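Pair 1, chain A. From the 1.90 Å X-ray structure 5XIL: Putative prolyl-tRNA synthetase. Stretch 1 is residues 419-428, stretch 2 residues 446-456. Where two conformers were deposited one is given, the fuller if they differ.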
# COMPACT_ATOMS: atom_id res chain seq x y z
N GLU A 419 -37.08 24.79 19.01
CA GLU A 419 -37.46 24.99 20.38
C GLU A 419 -36.67 24.09 21.35
O GLU A 419 -36.66 22.86 21.23
CB GLU A 419 -38.98 24.76 20.50
CG GLU A 419 -39.80 25.29 19.31
CD GLU A 419 -39.81 26.81 19.13
OE1 GLU A 419 -40.05 27.47 20.16
OE2 GLU A 419 -39.59 27.35 17.98
N TRP A 420 -36.12 24.70 22.42
CA TRP A 420 -35.33 23.98 23.35
C TRP A 420 -36.07 22.74 23.88
O TRP A 420 -35.45 21.73 24.12
CB TRP A 420 -34.76 24.85 24.49
CG TRP A 420 -34.08 23.96 25.44
CD1 TRP A 420 -34.55 23.48 26.61
CD2 TRP A 420 -32.83 23.24 25.20
NE1 TRP A 420 -33.67 22.62 27.14
CE2 TRP A 420 -32.61 22.44 26.30
CE3 TRP A 420 -31.87 23.29 24.20
CZ2 TRP A 420 -31.50 21.59 26.40
CZ3 TRP A 420 -30.78 22.45 24.31
CH2 TRP A 420 -30.59 21.64 25.42
N THR A 421 -37.38 22.83 24.10
CA THR A 421 -38.07 21.78 24.79
C THR A 421 -38.13 20.51 23.96
O THR A 421 -38.38 19.46 24.50
CB THR A 421 -39.53 22.15 25.19
OG1 THR A 421 -40.17 22.83 24.10
CG2 THR A 421 -39.57 23.03 26.37
N GLU A 422 -37.94 20.61 22.66
CA GLU A 422 -37.96 19.44 21.79
C GLU A 422 -36.58 18.83 21.56
O GLU A 422 -36.48 17.78 20.90
CB GLU A 422 -38.69 19.77 20.47
CG GLU A 422 -38.06 20.82 19.58
CD GLU A 422 -38.88 21.17 18.33
OE1 GLU A 422 -39.90 20.45 18.07
OE2 GLU A 422 -38.52 22.11 17.60
N PHE A 423 -35.54 19.46 22.09
CA PHE A 423 -34.12 19.07 21.85
C PHE A 423 -33.80 17.73 22.46
O PHE A 423 -33.49 16.77 21.75
CB PHE A 423 -33.19 20.13 22.42
CG PHE A 423 -31.73 20.01 21.97
CD1 PHE A 423 -30.86 19.17 22.63
CD2 PHE A 423 -31.28 20.77 20.89
CE1 PHE A 423 -29.53 19.06 22.21
CE2 PHE A 423 -29.98 20.69 20.44
CZ PHE A 423 -29.09 19.84 21.12
N VAL A 424 -33.91 17.59 23.77
CA VAL A 424 -33.62 16.29 24.38
C VAL A 424 -34.56 15.14 24.00
O VAL A 424 -34.14 14.00 23.83
CB VAL A 424 -33.46 16.35 25.91
CG1 VAL A 424 -33.28 14.96 26.52
CG2 VAL A 424 -32.21 17.18 26.24
N PRO A 425 -35.83 15.42 23.85
CA PRO A 425 -36.71 14.34 23.29
C PRO A 425 -36.34 13.86 21.88
O PRO A 425 -36.43 12.66 21.63
CB PRO A 425 -38.06 15.00 23.25
CG PRO A 425 -37.97 15.93 24.44
CD PRO A 425 -36.62 16.52 24.40
N THR A 426 -35.85 14.75 21.05
CA THR A 426 -35.26 14.40 19.78
C THR A 426 -34.05 13.54 19.90
O THR A 426 -33.93 12.50 19.22
CB THR A 426 -35.06 15.66 18.93
OG1 THR A 426 -36.30 16.33 18.82
CG2 THR A 426 -34.57 15.30 17.53
N LEU A 427 -33.11 13.91 20.76
CA LEU A 427 -32.03 13.04 21.03
C LEU A 427 -32.54 11.66 21.46
O LEU A 427 -31.98 10.67 21.00
CB LEU A 427 -31.14 13.56 22.17
CG LEU A 427 -30.49 14.90 21.90
CD1 LEU A 427 -29.75 15.19 23.21
CD2 LEU A 427 -29.55 14.87 20.67
N ASN A 428 -33.52 11.62 22.35
CA ASN A 428 -34.00 10.38 22.83
C ASN A 428 -34.73 9.56 21.79
O ASN A 428 -34.92 8.37 21.99
CB ASN A 428 -34.89 10.57 24.03
CG ASN A 428 -34.10 10.98 25.26
OD1 ASN A 428 -32.91 10.72 25.37
ND2 ASN A 428 -34.81 11.56 26.22
N GLN A 446 -23.57 25.46 26.94
CA GLN A 446 -24.83 25.37 27.64
C GLN A 446 -25.72 24.23 27.06
O GLN A 446 -26.29 23.44 27.79
CB GLN A 446 -25.58 26.68 27.52
CG GLN A 446 -26.69 26.75 28.59
CD GLN A 446 -27.67 27.84 28.35
OE1 GLN A 446 -27.30 28.99 28.05
NE2 GLN A 446 -28.96 27.51 28.47
N VAL A 447 -25.75 24.14 25.73
CA VAL A 447 -26.49 23.01 25.11
C VAL A 447 -26.01 21.66 25.65
O VAL A 447 -26.83 20.81 26.01
CB VAL A 447 -26.41 23.10 23.59
CG1 VAL A 447 -26.94 21.79 22.96
CG2 VAL A 447 -27.18 24.31 23.11
N LYS A 448 -24.69 21.45 25.72
CA LYS A 448 -24.19 20.18 26.15
C LYS A 448 -24.47 19.93 27.63
O LYS A 448 -24.87 18.85 28.08
CB LYS A 448 -22.71 20.06 25.77
CG LYS A 448 -22.10 18.68 25.99
CD LYS A 448 -20.66 18.67 25.46
CE LYS A 448 -20.07 17.30 25.27
NZ LYS A 448 -19.90 16.57 26.54
N LYS A 449 -24.31 20.96 28.44
CA LYS A 449 -24.64 20.84 29.85
C LYS A 449 -26.10 20.55 30.14
O LYS A 449 -26.39 19.62 30.83
CB LYS A 449 -24.32 22.17 30.58
CG LYS A 449 -24.71 22.18 32.03
CD LYS A 449 -24.32 23.56 32.64
CE LYS A 449 -24.57 23.65 34.15
NZ LYS A 449 -25.99 23.64 34.55
N ASP A 450 -26.97 21.34 29.55
CA ASP A 450 -28.44 21.29 29.78
C ASP A 450 -28.99 19.98 29.23
O ASP A 450 -29.87 19.33 29.84
CB ASP A 450 -29.13 22.46 29.06
CG ASP A 450 -28.94 23.83 29.75
OD1 ASP A 450 -28.36 23.87 30.84
OD2 ASP A 450 -29.40 24.83 29.20
N SER A 451 -28.48 19.58 28.07
CA SER A 451 -28.90 18.28 27.50
C SER A 451 -28.42 17.08 28.38
O SER A 451 -29.19 16.12 28.64
CB SER A 451 -28.48 18.13 26.04
OG SER A 451 -27.07 18.06 25.88
N ALA A 452 -27.19 17.11 28.87
CA ALA A 452 -26.75 16.06 29.77
C ALA A 452 -27.58 16.02 31.07
O ALA A 452 -27.98 14.95 31.52
CB ALA A 452 -25.27 16.12 30.08
N GLU A 453 -27.88 17.18 31.60
CA GLU A 453 -28.64 17.27 32.86
C GLU A 453 -30.11 16.80 32.65
O GLU A 453 -30.62 16.00 33.45
CB GLU A 453 -28.53 18.71 33.39
CG GLU A 453 -29.13 18.94 34.77
CD GLU A 453 -28.47 18.10 35.84
OE1 GLU A 453 -27.22 18.10 35.94
OE2 GLU A 453 -29.22 17.44 36.62
N GLU A 454 -30.77 17.21 31.56
CA GLU A 454 -32.13 16.75 31.29
C GLU A 454 -32.22 15.27 30.95
O GLU A 454 -33.29 14.70 31.09
CB GLU A 454 -32.82 17.57 30.17
CG GLU A 454 -33.03 19.05 30.51
CD GLU A 454 -33.68 19.85 29.40
OE1 GLU A 454 -34.13 19.21 28.43
OE2 GLU A 454 -33.76 21.11 29.44
N SER A 455 -31.16 14.65 30.44
CA SER A 455 -31.25 13.26 29.90
C SER A 455 -31.29 12.28 31.01
O SER A 455 -31.85 11.20 30.89
CB SER A 455 -30.02 12.92 29.06
OG SER A 455 -30.12 13.66 27.87
N LYS A 456 -30.64 12.70 32.08
CA LYS A 456 -30.48 11.94 33.29
C LYS A 456 -31.72 12.07 34.21
O LYS A 456 -32.86 11.70 33.85
CB LYS A 456 -29.24 12.54 33.95
CG LYS A 456 -28.91 12.08 35.34
CD LYS A 456 -28.02 13.14 35.97
CE LYS A 456 -27.47 12.64 37.30
NZ LYS A 456 -26.63 13.67 37.97
O HOH W 1 -34.76 19.53 25.74
O HOH W 2 -32.33 10.51 28.45

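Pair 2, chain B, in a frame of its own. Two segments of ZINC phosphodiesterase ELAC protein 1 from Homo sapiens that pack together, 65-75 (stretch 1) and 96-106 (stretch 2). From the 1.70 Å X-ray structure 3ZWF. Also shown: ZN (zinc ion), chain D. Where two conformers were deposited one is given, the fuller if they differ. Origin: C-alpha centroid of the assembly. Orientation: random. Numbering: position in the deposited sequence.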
# COMPACT_ATOMS: atom_id res chain seq x y z
N HIS B 65 -9.47 -0.93 0.78
CA HIS B 65 -9.87 -0.44 2.09
C HIS B 65 -8.87 -0.70 3.22
O HIS B 65 -9.12 -0.26 4.35
CB HIS B 65 -11.28 -0.99 2.41
CG HIS B 65 -12.28 -0.66 1.35
ND1 HIS B 65 -13.23 0.33 1.50
CD2 HIS B 65 -12.42 -1.14 0.10
CE1 HIS B 65 -13.91 0.42 0.37
NE2 HIS B 65 -13.44 -0.45 -0.49
N PHE B 66 -7.78 -1.45 2.97
CA PHE B 66 -6.83 -1.73 4.04
C PHE B 66 -5.37 -1.90 3.66
O PHE B 66 -4.53 -1.90 4.55
CB PHE B 66 -7.25 -2.91 4.92
CG PHE B 66 -6.97 -4.25 4.37
CD1 PHE B 66 -7.79 -4.82 3.44
CD2 PHE B 66 -5.86 -5.01 4.82
CE1 PHE B 66 -7.52 -6.09 2.91
CE2 PHE B 66 -5.62 -6.28 4.31
CZ PHE B 66 -6.47 -6.82 3.36
N PHE B 67 -5.06 -2.01 2.38
CA PHE B 67 -3.66 -2.23 1.99
C PHE B 67 -2.76 -1.06 2.38
O PHE B 67 -1.53 -1.25 2.43
CB PHE B 67 -3.51 -2.50 0.48
CG PHE B 67 -3.85 -3.88 0.02
CD1 PHE B 67 -4.12 -4.92 0.89
CD2 PHE B 67 -3.96 -4.11 -1.33
CE1 PHE B 67 -4.45 -6.17 0.40
CE2 PHE B 67 -4.29 -5.38 -1.82
CZ PHE B 67 -4.55 -6.38 -0.96
N GLY B 68 -3.32 0.12 2.60
CA GLY B 68 -2.56 1.27 3.11
C GLY B 68 -2.22 1.27 4.59
O GLY B 68 -1.48 2.14 5.08
N LEU B 69 -2.79 0.33 5.33
CA LEU B 69 -2.66 0.31 6.80
C LEU B 69 -1.24 0.07 7.34
O LEU B 69 -0.79 0.80 8.21
CB LEU B 69 -3.73 -0.63 7.42
CG LEU B 69 -3.85 -0.53 8.94
CD1 LEU B 69 -4.10 0.91 9.40
CD2 LEU B 69 -5.07 -1.41 9.32
N PRO B 70 -0.50 -0.90 6.80
CA PRO B 70 0.86 -1.10 7.33
C PRO B 70 1.74 0.12 7.15
O PRO B 70 2.46 0.52 8.07
CB PRO B 70 1.37 -2.29 6.49
CG PRO B 70 0.17 -3.05 6.17
CD PRO B 70 -0.90 -2.00 5.91
N GLY B 71 1.67 0.70 5.95
CA GLY B 71 2.41 1.91 5.64
C GLY B 71 2.05 3.05 6.54
O GLY B 71 2.93 3.75 7.04
N LEU B 72 0.76 3.25 6.74
CA LEU B 72 0.27 4.30 7.63
C LEU B 72 0.84 4.16 9.05
O LEU B 72 1.30 5.13 9.63
CB LEU B 72 -1.23 4.36 7.64
CG LEU B 72 -1.85 5.42 8.55
CD1 LEU B 72 -1.45 6.85 8.14
CD2 LEU B 72 -3.37 5.25 8.57
N LEU B 73 0.76 2.96 9.62
CA LEU B 73 1.25 2.73 10.99
C LEU B 73 2.75 3.01 11.07
O LEU B 73 3.22 3.67 11.98
CB LEU B 73 0.97 1.30 11.46
CG LEU B 73 -0.54 0.94 11.57
CD1 LEU B 73 -0.76 -0.52 11.92
CD2 LEU B 73 -1.31 1.90 12.52
N CYS B 74 3.48 2.53 10.07
CA CYS B 74 4.94 2.73 10.03
C CYS B 74 5.30 4.21 10.04
O CYS B 74 6.18 4.66 10.77
CB CYS B 74 5.57 2.06 8.80
SG CYS B 74 5.64 0.33 8.90
N THR B 75 4.60 4.96 9.21
CA THR B 75 4.90 6.38 9.03
C THR B 75 4.49 7.17 10.28
O THR B 75 5.23 8.04 10.74
CB THR B 75 4.31 6.87 7.67
OG1 THR B 75 4.95 6.13 6.61
CG2 THR B 75 4.54 8.35 7.47
N GLY B 96 -9.30 -11.42 10.87
CA GLY B 96 -8.20 -11.57 9.93
C GLY B 96 -7.28 -10.37 9.94
O GLY B 96 -6.08 -10.47 9.59
N LEU B 97 -7.83 -9.23 10.34
CA LEU B 97 -7.05 -7.99 10.31
C LEU B 97 -5.90 -7.98 11.33
O LEU B 97 -4.81 -7.49 11.04
CB LEU B 97 -7.97 -6.77 10.52
CG LEU B 97 -7.27 -5.41 10.45
CD1 LEU B 97 -6.72 -5.15 9.04
CD2 LEU B 97 -8.30 -4.27 10.80
N ARG B 98 -6.15 -8.50 12.53
CA ARG B 98 -5.12 -8.45 13.56
C ARG B 98 -3.84 -9.18 13.11
O ARG B 98 -2.74 -8.64 13.23
CB ARG B 98 -5.61 -9.06 14.87
CG ARG B 98 -4.62 -8.90 16.03
CD ARG B 98 -5.09 -9.60 17.30
NE ARG B 98 -6.41 -9.13 17.72
CZ ARG B 98 -7.45 -9.91 18.00
NH1 ARG B 98 -7.39 -11.23 17.88
NH2 ARG B 98 -8.56 -9.34 18.41
N ASP B 99 -4.01 -10.39 12.61
CA ASP B 99 -2.84 -11.22 12.18
C ASP B 99 -2.15 -10.59 10.99
O ASP B 99 -0.92 -10.62 10.90
CB ASP B 99 -3.30 -12.63 11.84
CG ASP B 99 -3.74 -13.43 13.09
OD1 ASP B 99 -3.38 -13.05 14.22
OD2 ASP B 99 -4.45 -14.46 12.91
N PHE B 100 -2.91 -9.98 10.08
CA PHE B 100 -2.36 -9.30 8.94
C PHE B 100 -1.39 -8.22 9.38
O PHE B 100 -0.26 -8.13 8.89
CB PHE B 100 -3.44 -8.67 8.05
CG PHE B 100 -2.88 -7.82 6.96
CD1 PHE B 100 -2.25 -8.40 5.88
CD2 PHE B 100 -2.97 -6.43 7.02
CE1 PHE B 100 -1.70 -7.59 4.87
CE2 PHE B 100 -2.46 -5.63 5.99
CZ PHE B 100 -1.84 -6.22 4.93
N ILE B 101 -1.82 -7.38 10.31
CA ILE B 101 -0.99 -6.28 10.80
C ILE B 101 0.27 -6.83 11.54
O ILE B 101 1.40 -6.42 11.26
CB ILE B 101 -1.77 -5.26 11.68
CG1 ILE B 101 -2.91 -4.60 10.90
CG2 ILE B 101 -0.81 -4.20 12.21
CD1 ILE B 101 -3.97 -3.96 11.76
N TRP B 102 0.06 -7.80 12.44
CA TRP B 102 1.15 -8.35 13.22
C TRP B 102 2.23 -8.94 12.31
O TRP B 102 3.43 -8.68 12.46
CB TRP B 102 0.64 -9.45 14.17
CG TRP B 102 1.70 -10.11 14.86
CD1 TRP B 102 2.41 -11.25 14.45
CD2 TRP B 102 2.32 -9.67 16.07
NE1 TRP B 102 3.40 -11.52 15.35
CE2 TRP B 102 3.37 -10.59 16.35
CE3 TRP B 102 2.09 -8.61 16.96
CZ2 TRP B 102 4.17 -10.47 17.49
CZ3 TRP B 102 2.90 -8.50 18.09
CH2 TRP B 102 3.93 -9.42 18.34
N ARG B 103 1.78 -9.76 11.37
CA ARG B 103 2.72 -10.51 10.49
C ARG B 103 3.46 -9.54 9.60
O ARG B 103 4.66 -9.69 9.33
CB ARG B 103 1.98 -11.51 9.61
CG ARG B 103 1.42 -12.73 10.39
CD ARG B 103 1.11 -13.88 9.42
NE ARG B 103 -0.14 -14.54 9.79
CZ ARG B 103 -0.32 -15.30 10.86
NH1 ARG B 103 0.67 -15.55 11.71
NH2 ARG B 103 -1.52 -15.82 11.08
N THR B 104 2.74 -8.52 9.12
CA THR B 104 3.33 -7.53 8.19
C THR B 104 4.40 -6.68 8.91
O THR B 104 5.47 -6.41 8.38
CB THR B 104 2.26 -6.69 7.48
OG1 THR B 104 1.36 -7.61 6.83
CG2 THR B 104 2.89 -5.71 6.42
N MET B 105 4.11 -6.30 10.15
CA MET B 105 5.09 -5.57 10.97
C MET B 105 6.33 -6.44 11.24
O MET B 105 7.46 -5.95 11.18
CB MET B 105 4.50 -5.06 12.27
CG MET B 105 3.40 -4.04 12.09
SD MET B 105 3.89 -2.52 11.29
CE MET B 105 3.23 -2.73 9.65
N GLU B 106 6.10 -7.71 11.57
CA GLU B 106 7.20 -8.64 11.84
C GLU B 106 8.05 -8.82 10.58
O GLU B 106 9.29 -8.78 10.64
CB GLU B 106 6.68 -9.98 12.33
CG GLU B 106 7.79 -10.92 12.72
CD GLU B 106 7.32 -12.24 13.30
OE1 GLU B 106 6.35 -12.84 12.77
OE2 GLU B 106 7.96 -12.71 14.27
ZN ZN D . -14.02 -1.04 -2.52
O HOH W 3 -13.42 -3.08 -2.11

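What backbone arrangement do the two pairs share? In each, a loop or turn leads into a helix that packs across a second helix. The axes approach to 10.0 Å at 66° in pair 1 and to 10.4 Å at 58° in pair 2, with the same sign of crossing. Superposing the N, CA and C atoms of 14 central residues gives an RMSD of 0.7 Å. The backbones come nearest at matching places: V424(A) CA lies 6.0 Å from S451(A) CA, and P70(B) CA lies 6.5 Å from I101(B) CA. V424(A) matches P70(B), and S451(A) matches I101(B).

How does the aromatic residue near the start of stretch 1 engage the second helix? W420(A) and F66(B) match, and both point their CA-to-CB bonds toward the partner, but they use different chemistry. The indole of W420(A) donates a nearly straight hydrogen bond, 2.8 Å from NE1 to OE2 of E454(A), while its CZ2 lies 3.7 Å from D450(A) CB. F66(B) has no polar group in its ring and instead turns its edge toward the face of F100(B), with planes at 81° and CE2 of F66(B) 3.6 Å from CE2 of F100(B). F100(B) occupies the position of D450(A), so one backbone site holds a large ring in pair 2 and, in pair 1, a carboxylate that accepts a hydrogen bond from its own helix, Q446(A) NE2 to D450(A) OD2, 2.8 Å.

What fills the place of closest backbone approach? In pair 1, V424(A) brings CG2 within 3.7 Å of S451(A) CA, a close fit against a small residue whose OG turns back to its own helix and donates to V447(A) O at 2.8 Å. In pair 2, the ring of P70(B) lies among F100(B), T104(B) and M105(B): its CG is 3.7 Å from F100(B) CE2, and its CB is 3.7 Å from both T104(B) CG2 and M105(B) CE. M105(B) matches S455(A), whose OG is 3.7 Å from V424(A) CG1. I101(B), at the serine site, packs more closely on L69(B) and L73(B), with CD1 3.7 Å from L69(B) CD2 and CG2 3.7 Å from L73(B) CD1; S451(A) CB also touches their counterparts, at 4.1 Å from F423(A) CE1 and 4.3 Å from L427(A) CD1. F423(A) sets CZ 3.4 Å from V447(A) CG1, so the larger ring reaches a valine where L69(B) meets the leucine L97(B), CD2 to CD1, at 4.1 Å.

How much of each contact is polar? Pair 1 adds water to its direct hydrogen bond. One water donates to W420(A) O and E454(A) OE1, both at 2.8 Å, and accepts from V424(A) N at 2.9 Å; another joins N428(A) OD1 to S455(A) O. Pair 2 has no hydrogen bond across its stretches and buries 449 Å² against 400 Å², chiefly through apolar side chains. T104(B), at the position of E454(A), keeps its hydroxyl within its own helix, donating from OG1 to F100(B) O at 2.7 Å, and offers its methyl to P70(B).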